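PDB 3PZ6: leucyl-tRNA synthetase from Giardia intestinalis, which probably charges tRNA(Leu) with leucine using ATP, the piece crystallised being the CP1 editing domain, which deacylates mischarged tRNA. Local coordinates for residues E17-L25 / F57-F67; Q95-Y106 / I167-M177. The protein carries 2 engineered substitutions. All coordinates share one frame; numbering follows the deposited sequence.

Contact 1 (E17-L25 / F57-F67)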
loop_
_atom_site.group_PDB
_atom_site.type_symbol
_atom_site.label_atom_id
_atom_site.label_comp_id
_atom_site.label_asym_id
_atom_site.label_seq_id
_atom_site.Cartn_x
_atom_site.Cartn_y
_atom_site.Cartn_z
ATOM N N GLU A 17 -4.664 6.490 -0.678
ATOM C CA GLU A 17 -5.843 7.246 -0.271
ATOM C C GLU A 17 -6.918 6.339 0.306
ATOM O O GLU A 17 -7.419 5.439 -0.374
ATOM C CB GLU A 17 -6.410 8.063 -1.438
ATOM C CG GLU A 17 -7.392 9.153 -1.001
ATOM C CD GLU A 17 -8.105 9.842 -2.162
ATOM O OE1 GLU A 17 -9.287 10.216 -1.987
ATOM O OE2 GLU A 17 -7.493 10.017 -3.242
ATOM N N LEU A 18 -7.265 6.582 1.563
ATOM C CA LEU A 18 -8.388 5.905 2.178
ATOM C C LEU A 18 -9.655 6.393 1.494
ATOM O O LEU A 18 -10.015 7.563 1.595
ATOM C CB LEU A 18 -8.431 6.180 3.679
ATOM C CG LEU A 18 -9.442 5.384 4.508
ATOM C CD1 LEU A 18 -9.108 3.899 4.518
ATOM C CD2 LEU A 18 -9.478 5.921 5.923
ATOM N N ILE A 19 -10.303 5.484 0.777
ATOM C CA ILE A 19 -11.482 5.797 -0.021
ATOM C C ILE A 19 -12.621 6.327 0.840
ATOM O O ILE A 19 -12.975 5.736 1.853
ATOM C CB ILE A 19 -11.940 4.568 -0.838
ATOM C CG1 ILE A 19 -10.821 4.136 -1.791
ATOM C CG2 ILE A 19 -13.224 4.867 -1.601
ATOM C CD1 ILE A 19 -11.074 2.829 -2.495
ATOM N N ASN A 20 -13.175 7.462 0.434
ATOM C CA ASN A 20 -14.328 8.032 1.106
ATOM C C ASN A 20 -15.587 7.646 0.347
ATOM O O ASN A 20 -15.869 8.179 -0.732
ATOM C CB ASN A 20 -14.189 9.552 1.224
ATOM C CG ASN A 20 -15.036 10.139 2.339
ATOM O OD1 ASN A 20 -16.182 9.742 2.550
ATOM N ND2 ASN A 20 -14.471 11.104 3.055
ATOM N N TYR A 21 -16.333 6.705 0.916
ATOM C CA TYR A 21 -17.529 6.180 0.274
ATOM C C TYR A 21 -18.719 7.125 0.387
ATOM O O TYR A 21 -19.685 6.997 -0.367
ATOM C CB TYR A 21 -17.860 4.791 0.815
ATOM C CG TYR A 21 -16.858 3.744 0.374
ATOM C CD1 TYR A 21 -16.997 3.100 -0.854
ATOM C CD2 TYR A 21 -15.762 3.414 1.170
ATOM C CE1 TYR A 21 -16.083 2.149 -1.274
ATOM C CE2 TYR A 21 -14.840 2.461 0.758
ATOM C CZ TYR A 21 -15.012 1.833 -0.466
ATOM O OH TYR A 21 -14.115 0.891 -0.896
ATOM N N THR A 22 -18.642 8.065 1.326
ATOM C CA THR A 22 -19.650 9.109 1.457
ATOM C C THR A 22 -19.563 10.054 0.265
ATOM O O THR A 22 -20.560 10.272 -0.430
ATOM C CB THR A 22 -19.501 9.886 2.785
ATOM O OG1 THR A 22 -19.872 9.037 3.879
ATOM C CG2 THR A 22 -20.385 11.126 2.798
ATOM N N THR A 23 -18.369 10.594 0.018
ATOM C CA THR A 23 -18.152 11.510 -1.099
ATOM C C THR A 23 -18.591 10.868 -2.417
ATOM O O THR A 23 -19.394 11.447 -3.156
ATOM C CB THR A 23 -16.681 11.991 -1.198
ATOM O OG1 THR A 23 -15.819 10.879 -1.481
ATOM C CG2 THR A 23 -16.237 12.678 0.094
ATOM N N LEU A 24 -18.088 9.661 -2.680
ATOM C CA LEU A 24 -18.409 8.904 -3.895
ATOM C C LEU A 24 -19.911 8.736 -4.124
ATOM O O LEU A 24 -20.376 8.770 -5.265
ATOM C CB LEU A 24 -17.731 7.523 -3.868
ATOM C CG LEU A 24 -16.327 7.287 -4.451
ATOM C CD1 LEU A 24 -16.334 7.330 -5.977
ATOM C CD2 LEU A 24 -15.267 8.237 -3.889
ATOM N N LEU A 25 -20.660 8.559 -3.038
ATOM C CA LEU A 25 -22.110 8.380 -3.112
ATOM C C LEU A 25 -22.831 9.709 -3.372
ATOM O O LEU A 25 -23.899 9.733 -3.994
ATOM C CB LEU A 25 -22.630 7.718 -1.830
ATOM C CG LEU A 25 -23.948 6.940 -1.878
ATOM C CD1 LEU A 25 -23.877 5.773 -2.860
ATOM C CD2 LEU A 25 -24.322 6.441 -0.487
ATOM N N PHE A 57 -24.165 -1.484 -4.415
ATOM C CA PHE A 57 -23.047 -0.552 -4.265
ATOM C C PHE A 57 -22.227 -0.876 -3.015
ATOM O O PHE A 57 -22.745 -0.867 -1.892
ATOM C CB PHE A 57 -23.506 0.908 -4.251
ATOM C CG PHE A 57 -22.385 1.890 -4.006
ATOM C CD1 PHE A 57 -21.509 2.239 -5.035
ATOM C CD2 PHE A 57 -22.203 2.459 -2.746
ATOM C CE1 PHE A 57 -20.466 3.145 -4.813
ATOM C CE2 PHE A 57 -21.169 3.365 -2.511
ATOM C CZ PHE A 57 -20.296 3.709 -3.547
ATOM N N TYR A 58 -20.952 -1.178 -3.236
ATOM C CA TYR A 58 -20.062 -1.592 -2.165
ATOM C C TYR A 58 -19.693 -0.427 -1.246
ATOM O O TYR A 58 -19.546 0.710 -1.693
ATOM C CB TYR A 58 -18.801 -2.260 -2.734
ATOM C CG TYR A 58 -17.793 -2.625 -1.671
ATOM C CD1 TYR A 58 -17.966 -3.759 -0.879
ATOM C CD2 TYR A 58 -16.684 -1.814 -1.432
ATOM C CE1 TYR A 58 -17.052 -4.085 0.111
ATOM C CE2 TYR A 58 -15.767 -2.129 -0.447
ATOM C CZ TYR A 58 -15.956 -3.266 0.320
ATOM O OH TYR A 58 -15.044 -3.577 1.296
ATOM N N SER A 59 -19.550 -0.734 0.041
ATOM C CA SER A 59 -19.131 0.236 1.044
ATOM C C SER A 59 -18.321 -0.471 2.125
ATOM O O SER A 59 -18.718 -1.531 2.617
ATOM C CB SER A 59 -20.351 0.926 1.657
ATOM O OG SER A 59 -19.975 2.094 2.364
ATOM N N ASN A 60 -17.180 0.112 2.483
ATOM C CA ASN A 60 -16.309 -0.471 3.497
ATOM C C ASN A 60 -16.498 0.187 4.859
ATOM O O ASN A 60 -16.222 1.378 5.016
ATOM C CB ASN A 60 -14.843 -0.402 3.065
ATOM C CG ASN A 60 -13.959 -1.359 3.846
ATOM O OD1 ASN A 60 -13.438 -2.325 3.294
ATOM N ND2 ASN A 60 -13.790 -1.098 5.129
ATOM N N PRO A 61 -16.958 -0.599 5.851
ATOM C CA PRO A 61 -17.275 -0.126 7.198
ATOM C C PRO A 61 -16.065 0.304 8.024
ATOM O O PRO A 61 -16.214 1.102 8.948
ATOM C CB PRO A 61 -17.942 -1.338 7.843
ATOM C CG PRO A 61 -17.384 -2.508 7.104
ATOM C CD PRO A 61 -17.237 -2.038 5.698
ATOM N N LYS A 62 -14.888 -0.225 7.714
ATOM C CA LYS A 62 -13.673 0.197 8.403
ATOM C C LYS A 62 -13.293 1.620 7.999
ATOM O O LYS A 62 -12.821 2.397 8.826
ATOM C CB LYS A 62 -12.509 -0.765 8.138
ATOM C CG LYS A 62 -12.799 -2.229 8.435
ATOM C CD LYS A 62 -13.254 -2.456 9.870
ATOM C CE LYS A 62 -12.125 -2.304 10.874
ATOM N NZ LYS A 62 -11.155 -3.419 10.743
ATOM N N ASN A 63 -13.508 1.950 6.725
ATOM C CA ASN A 63 -13.270 3.298 6.213
ATOM C C ASN A 63 -14.189 4.320 6.881
ATOM O O ASN A 63 -13.729 5.376 7.320
ATOM C CB ASN A 63 -13.441 3.351 4.688
ATOM C CG ASN A 63 -12.429 2.489 3.945
ATOM O OD1 ASN A 63 -12.118 1.373 4.359
ATOM N ND2 ASN A 63 -11.927 2.999 2.830
ATOM N N LYS A 64 -15.476 3.981 6.972
ATOM C CA LYS A 64 -16.476 4.831 7.611
ATOM C C LYS A 64 -16.138 5.125 9.077
ATOM O O LYS A 64 -16.232 6.271 9.520
ATOM C CB LYS A 64 -17.873 4.212 7.488
ATOM N N ALA A 65 -15.728 4.096 9.816
ATOM C CA ALA A 65 -15.393 4.257 11.231
ATOM C C ALA A 65 -14.191 5.172 11.450
ATOM O O ALA A 65 -14.174 5.949 12.405
ATOM C CB ALA A 65 -15.168 2.904 11.896
ATOM N N ILE A 66 -13.196 5.078 10.566
ATOM C CA ILE A 66 -12.048 5.981 10.610
ATOM C C ILE A 66 -12.502 7.425 10.372
ATOM O O ILE A 66 -12.095 8.328 11.099
ATOM C CB ILE A 66 -10.942 5.577 9.606
ATOM C CG1 ILE A 66 -10.332 4.224 9.996
ATOM C CG2 ILE A 66 -9.852 6.639 9.547
ATOM C CD1 ILE A 66 -9.553 3.528 8.879
ATOM N N PHE A 67 -13.359 7.628 9.370
ATOM C CA PHE A 67 -13.881 8.961 9.064
ATOM C C PHE A 67 -14.741 9.518 10.200
ATOM O O PHE A 67 -14.556 10.662 10.609
ATOM C CB PHE A 67 -14.646 8.984 7.731
ATOM C CG PHE A 67 -13.759 8.947 6.513
ATOM C CD1 PHE A 67 -12.870 9.980 6.248
ATOM C CD2 PHE A 67 -13.827 7.887 5.619
ATOM C CE1 PHE A 67 -12.050 9.944 5.121
ATOM C CE2 PHE A 67 -13.010 7.845 4.495
ATOM C CZ PHE A 67 -12.123 8.874 4.244
#
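Tyr21 lies between the backbone of the 57-60 loop and Ile19. Over one face of its ring comes Ser59 CA, 4.2 Å from the centroid of the Tyr21 ring in a CH-pi contact, with Asn60 N nearby; the opposite face meets Ile19 CG2. Tyr58 turns its edge toward the Tyr21 ring in an offset edge-to-face pair, planes 79° apart, and Tyr21 OH, at the edge of the Tyr58 ring, is hydrogen-bonded to Thr156 OG1. Further along helix 21-25, Leu25 CD1 sits over the poorly ordered Phe57 ring.

Here the end of strand 10-18 passes into the short helix 21-25 and is backed by the first turns of helix 61-71, within the CP1 editing domain. Asn63 ties the two together. With its CG anti to the carbonyl carbon (chi1 -63°), Asn63 directs ND2 at a lone pair of Ile19 O, 3.1 Å away, nearly straight at 174° and in the plane of both groups; the same ND2 also donates to Thr156 O.

One turn on, the Phe67 ring carries the Asn20 amide stacked on one face, ND2 3.4 Å from Phe67 CE1, and Leu18 CD2 on the opposite face, while Ile19 O approaches its edge. Asn20 OD1 meanwhile caps helix 21-25 through weak bonds from Thr22 N and Thr23 N. The two methyls of Leu18 divide: CD1 lies against the Asn63 amide, and CD2 also reaches Ile66 CG2 at 3.7 Å.

Contact 2 (Q95-Y106 / I167-M177)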
loop_
_atom_site.group_PDB
_atom_site.type_symbol
_atom_site.label_atom_id
_atom_site.label_comp_id
_atom_site.label_asym_id
_atom_site.label_seq_id
_atom_site.Cartn_x
_atom_site.Cartn_y
_atom_site.Cartn_z
ATOM N N GLN A 95 0.923 -3.281 -7.286
ATOM C CA GLN A 95 0.277 -3.384 -5.970
ATOM C C GLN A 95 -1.037 -4.158 -5.972
ATOM O O GLN A 95 -1.966 -3.831 -6.717
ATOM C CB GLN A 95 0.005 -1.997 -5.408
ATOM C CG GLN A 95 1.230 -1.247 -4.970
ATOM C CD GLN A 95 0.899 0.176 -4.680
ATOM O OE1 GLN A 95 0.700 0.980 -5.594
ATOM N NE2 GLN A 95 0.800 0.503 -3.403
ATOM N N THR A 96 -1.107 -5.170 -5.114
ATOM C CA THR A 96 -2.313 -5.972 -4.942
ATOM C C THR A 96 -3.030 -5.653 -3.628
ATOM O O THR A 96 -4.210 -5.967 -3.457
ATOM C CB THR A 96 -1.967 -7.456 -4.913
ATOM O OG1 THR A 96 -1.034 -7.678 -3.858
ATOM C CG2 THR A 96 -1.363 -7.897 -6.228
ATOM N N ASN A 97 -2.288 -5.044 -2.707
ATOM C CA ASN A 97 -2.749 -4.753 -1.357
ATOM C C ASN A 97 -1.680 -3.935 -0.641
ATOM O O ASN A 97 -0.680 -3.544 -1.251
ATOM C CB ASN A 97 -3.033 -6.052 -0.582
ATOM C CG ASN A 97 -1.773 -6.908 -0.351
ATOM O OD1 ASN A 97 -1.236 -6.956 0.759
ATOM N ND2 ASN A 97 -1.304 -7.579 -1.398
ATOM N N CYS A 98 -1.888 -3.670 0.644
ATOM C CA CYS A 98 -0.831 -3.122 1.487
ATOM C C CYS A 98 -0.875 -3.773 2.872
ATOM O O CYS A 98 -1.760 -4.581 3.147
ATOM C CB CYS A 98 -0.908 -1.595 1.561
ATOM S SG CYS A 98 -2.400 -0.949 2.333
ATOM N N TRP A 99 0.097 -3.435 3.720
ATOM C CA TRP A 99 0.299 -4.116 4.994
ATOM C C TRP A 99 0.337 -3.127 6.148
ATOM O O TRP A 99 0.943 -2.066 6.034
ATOM C CB TRP A 99 1.617 -4.882 5.002
ATOM C CG TRP A 99 1.834 -5.870 3.904
ATOM C CD1 TRP A 99 2.786 -5.803 2.932
ATOM C CD2 TRP A 99 1.120 -7.098 3.679
ATOM N NE1 TRP A 99 2.711 -6.897 2.110
ATOM C CE2 TRP A 99 1.699 -7.711 2.542
ATOM C CE3 TRP A 99 0.046 -7.734 4.322
ATOM C CZ2 TRP A 99 1.238 -8.930 2.024
ATOM C CZ3 TRP A 99 -0.407 -8.944 3.817
ATOM C CH2 TRP A 99 0.191 -9.530 2.670
ATOM N N VAL A 100 -0.314 -3.481 7.253
ATOM C CA VAL A 100 -0.169 -2.761 8.518
ATOM C C VAL A 100 0.071 -3.779 9.615
ATOM O O VAL A 100 -0.289 -4.945 9.461
ATOM C CB VAL A 100 -1.411 -1.909 8.883
ATOM C CG1 VAL A 100 -1.696 -0.851 7.809
ATOM C CG2 VAL A 100 -2.624 -2.787 9.148
ATOM N N LEU A 101 0.705 -3.354 10.705
ATOM C CA LEU A 101 0.841 -4.207 11.882
ATOM C C LEU A 101 -0.481 -4.210 12.643
ATOM O O LEU A 101 -0.919 -3.156 13.133
ATOM C CB LEU A 101 1.989 -3.748 12.790
ATOM C CG LEU A 101 2.230 -4.600 14.045
ATOM C CD1 LEU A 101 2.721 -6.017 13.698
ATOM C CD2 LEU A 101 3.192 -3.915 15.005
ATOM N N PRO A 102 -1.125 -5.386 12.738
ATOM C CA PRO A 102 -2.454 -5.503 13.353
ATOM C C PRO A 102 -2.512 -4.939 14.768
ATOM O O PRO A 102 -3.573 -4.499 15.210
ATOM C CB PRO A 102 -2.695 -7.010 13.377
ATOM C CG PRO A 102 -1.890 -7.519 12.225
ATOM C CD PRO A 102 -0.645 -6.681 12.232
ATOM N N THR A 103 -1.374 -4.941 15.458
ATOM C CA THR A 103 -1.292 -4.436 16.829
ATOM C C THR A 103 -0.635 -3.056 16.894
ATOM O O THR A 103 -0.614 -2.416 17.942
ATOM C CB THR A 103 -0.548 -5.417 17.733
ATOM O OG1 THR A 103 0.628 -5.884 17.065
ATOM C CG2 THR A 103 -1.421 -6.599 18.048
ATOM N N GLY A 104 -0.121 -2.596 15.762
ATOM C CA GLY A 104 0.499 -1.280 15.675
ATOM C C GLY A 104 -0.374 -0.129 16.148
ATOM O O GLY A 104 -1.608 -0.156 16.022
ATOM N N ARG A 105 0.281 0.883 16.711
ATOM C CA ARG A 105 -0.380 2.131 17.049
ATOM C C ARG A 105 0.047 3.204 16.053
ATOM O O ARG A 105 1.207 3.604 16.014
ATOM C CB ARG A 105 -0.036 2.554 18.474
ATOM C CG ARG A 105 -1.018 3.550 19.067
ATOM C CD ARG A 105 -0.781 3.758 20.556
ATOM N NE ARG A 105 0.395 4.583 20.834
ATOM C CZ ARG A 105 0.611 5.218 21.986
ATOM N NH1 ARG A 105 -0.274 5.142 22.975
ATOM N NH2 ARG A 105 1.712 5.939 22.148
ATOM N N TYR A 106 -0.899 3.650 15.237
ATOM C CA TYR A 106 -0.651 4.689 14.258
ATOM C C TYR A 106 -1.329 5.970 14.723
ATOM O O TYR A 106 -2.103 5.963 15.683
ATOM C CB TYR A 106 -1.165 4.251 12.880
ATOM C CG TYR A 106 -0.520 2.979 12.373
ATOM C CD1 TYR A 106 0.656 3.022 11.623
ATOM C CD2 TYR A 106 -1.076 1.729 12.659
ATOM C CE1 TYR A 106 1.258 1.859 11.166
ATOM C CE2 TYR A 106 -0.483 0.562 12.204
ATOM C CZ TYR A 106 0.685 0.632 11.460
ATOM O OH TYR A 106 1.282 -0.525 11.011
ATOM N N ILE A 167 -7.702 -1.384 -3.363
ATOM C CA ILE A 167 -7.076 -2.557 -2.750
ATOM C C ILE A 167 -7.354 -2.567 -1.252
ATOM O O ILE A 167 -7.808 -1.572 -0.705
ATOM C CB ILE A 167 -5.549 -2.636 -3.032
ATOM C CG1 ILE A 167 -4.839 -1.350 -2.595
ATOM C CG2 ILE A 167 -5.284 -2.952 -4.505
ATOM C CD1 ILE A 167 -3.324 -1.362 -2.824
ATOM N N PHE A 168 -7.074 -3.686 -0.596
ATOM C CA PHE A 168 -7.340 -3.819 0.826
ATOM C C PHE A 168 -6.088 -3.723 1.697
ATOM O O PHE A 168 -5.010 -4.162 1.313
ATOM C CB PHE A 168 -8.073 -5.130 1.102
ATOM C CG PHE A 168 -9.502 -5.121 0.668
ATOM C CD1 PHE A 168 -10.512 -4.838 1.581
ATOM C CD2 PHE A 168 -9.849 -5.391 -0.651
ATOM C CE1 PHE A 168 -11.846 -4.827 1.185
ATOM C CE2 PHE A 168 -11.180 -5.371 -1.056
ATOM C CZ PHE A 168 -12.180 -5.095 -0.137
ATOM N N VAL A 169 -6.251 -3.140 2.876
ATOM C CA VAL A 169 -5.203 -3.092 3.877
ATOM C C VAL A 169 -5.180 -4.443 4.584
ATOM O O VAL A 169 -6.176 -4.850 5.172
ATOM C CB VAL A 169 -5.488 -1.984 4.924
ATOM C CG1 VAL A 169 -4.451 -2.016 6.036
ATOM C CG2 VAL A 169 -5.548 -0.615 4.272
ATOM N N LEU A 170 -4.044 -5.125 4.537
ATOM C CA LEU A 170 -3.968 -6.488 5.036
ATOM C C LEU A 170 -2.932 -6.651 6.163
ATOM O O LEU A 170 -2.065 -5.783 6.343
ATOM C CB LEU A 170 -3.692 -7.449 3.879
ATOM C CG LEU A 170 -4.703 -7.509 2.732
ATOM C CD1 LEU A 170 -4.325 -8.660 1.814
ATOM C CD2 LEU A 170 -6.141 -7.680 3.233
ATOM N N PRO A 171 -3.030 -7.755 6.929
ATOM C CA PRO A 171 -2.182 -7.966 8.089
ATOM C C PRO A 171 -0.798 -8.536 7.772
ATOM O O PRO A 171 -0.680 -9.587 7.131
ATOM C CB PRO A 171 -2.996 -8.962 8.933
ATOM C CG PRO A 171 -3.775 -9.718 7.960
ATOM C CD PRO A 171 -4.062 -8.800 6.814
ATOM N N LEU A 172 0.238 -7.828 8.210
ATOM C CA LEU A 172 1.592 -8.363 8.201
ATOM C C LEU A 172 2.164 -8.323 9.615
ATOM O O LEU A 172 2.454 -7.261 10.145
ATOM C CB LEU A 172 2.483 -7.613 7.211
ATOM C CG LEU A 172 3.869 -8.232 6.933
ATOM C CD1 LEU A 172 3.769 -9.632 6.308
ATOM C CD2 LEU A 172 4.704 -7.311 6.061
ATOM N N GLU A 173 2.317 -9.496 10.213
ATOM C CA GLU A 173 2.696 -9.624 11.623
ATOM C C GLU A 173 4.149 -9.270 11.942
ATOM O O GLU A 173 4.505 -9.120 13.113
ATOM C CB GLU A 173 2.397 -11.038 12.126
ATOM C CG GLU A 173 0.921 -11.354 12.216
ATOM C CD GLU A 173 0.645 -12.836 12.428
ATOM O OE1 GLU A 173 -0.380 -13.156 13.075
ATOM O OE2 GLU A 173 1.443 -13.682 11.949
ATOM N N THR A 174 4.972 -9.130 10.905
ATOM C CA THR A 174 6.404 -8.881 11.076
ATOM C C THR A 174 6.812 -7.422 10.838
ATOM O O THR A 174 8.002 -7.105 10.829
ATOM C CB THR A 174 7.249 -9.800 10.159
ATOM O OG1 THR A 174 6.974 -9.494 8.785
ATOM C CG2 THR A 174 6.942 -11.271 10.426
ATOM N N ILE A 175 5.833 -6.539 10.643
ATOM C CA ILE A 175 6.118 -5.116 10.460
ATOM C C ILE A 175 6.777 -4.522 11.707
ATOM O O ILE A 175 6.353 -4.801 12.835
ATOM C CB ILE A 175 4.849 -4.319 10.086
ATOM C CG1 ILE A 175 4.521 -4.538 8.606
ATOM C CG2 ILE A 175 5.030 -2.826 10.393
ATOM C CD1 ILE A 175 3.251 -3.867 8.128
ATOM N N LYS A 176 7.818 -3.719 11.490
ATOM C CA LYS A 176 8.515 -3.025 12.573
ATOM C C LYS A 176 8.157 -1.546 12.594
ATOM O O LYS A 176 8.478 -0.808 11.662
ATOM C CB LYS A 176 10.035 -3.205 12.456
ATOM C CG LYS A 176 10.511 -4.655 12.436
ATOM C CD LYS A 176 10.134 -5.406 13.710
ATOM C CE LYS A 176 10.564 -6.873 13.646
ATOM N NZ LYS A 176 10.074 -7.642 14.842
ATOM N N MET A 177 7.499 -1.119 13.666
ATOM C CA MET A 177 7.062 0.272 13.824
ATOM C C MET A 177 8.231 1.246 14.037
ATOM O O MET A 177 8.027 2.454 14.197
ATOM C CB MET A 177 6.068 0.383 14.989
ATOM C CG MET A 177 4.810 -0.476 14.842
ATOM S SD MET A 177 3.662 0.084 13.568
ATOM C CE MET A 177 3.117 1.640 14.276
HETATM O O HOH W 1 -6.325 -6.274 -1.694
#
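Leu170 is gripped at both backbone polar atoms by the residues flanking Trp99: its N donates to Cys98 O at 2.7 Å, and its O accepts from Val100 N at 3.0 Å. Cys98 N to Phe168 O and Leu172 N to Val100 O extend this parallel ladder between strands 97-100 and 167-171, in the mixed sheet of the CP1 editing domain, where strand 97-100 also pairs antiparallel with strand 183-186. Where the ladder begins, a water donates to Thr96 O and accepts from Phe168 N.

Beyond the ladder, Tyr106 OH accepts from Leu101 N at 2.9 Å and is also hydrogen-bonded to Gly182 O, which probably helps hold the ring beside Met177. The Met177 chain, bent at chi2 and chi3, lays CE over the Tyr106 face, 3.9 Å from the ring centroid, with SD more oblique: a Met-aromatic contact. Leu101 CD2 packs on Met177 CG, while Ile175 CD1 reaches back to Trp99 CB.

On one face of the sheet Trp99 is the main side chain. Leu172 CD2 covers the five-membered ring of Trp99, 4.1 Å from its centroid, and Asn97 OD1 lies over the opposite face of the indole. Trp99 CZ3 rests on Leu170 CB at 3.6 Å, and NE1 bonds to Asp194 OD1 of helix 192-202. Val169 occupies the other face, with CG1 against Val100 CG1 at 3.5 Å and CG2 against Cys98 SG. The polar groups of this buried region are thus largely paired along the backbone, leaving Trp99 with Leu170 and Leu172 to pack one face and Val100, Val169 and Cys98 the other.

In the fold
The two contacts follow one another along the chain, contact 1 closing before contact 2 opens, and both reach the same mixed sheet. Their centres are about 19 Å apart; the centre of contact 2 is about 9 Å from the centre of the chain and that of contact 1 about 17 Å, farther out. They meet where the hydroxyl end of Tyr58 packs against the Phe168 ring, Tyr58 OH being 3.4 Å from Phe168 CE1. Strand 156-158 joins them as well, since it pairs antiparallel with both strand 10-18 and strand 167-171, and its Thr156 bonds to Tyr21 and Asn63 while touching Phe168.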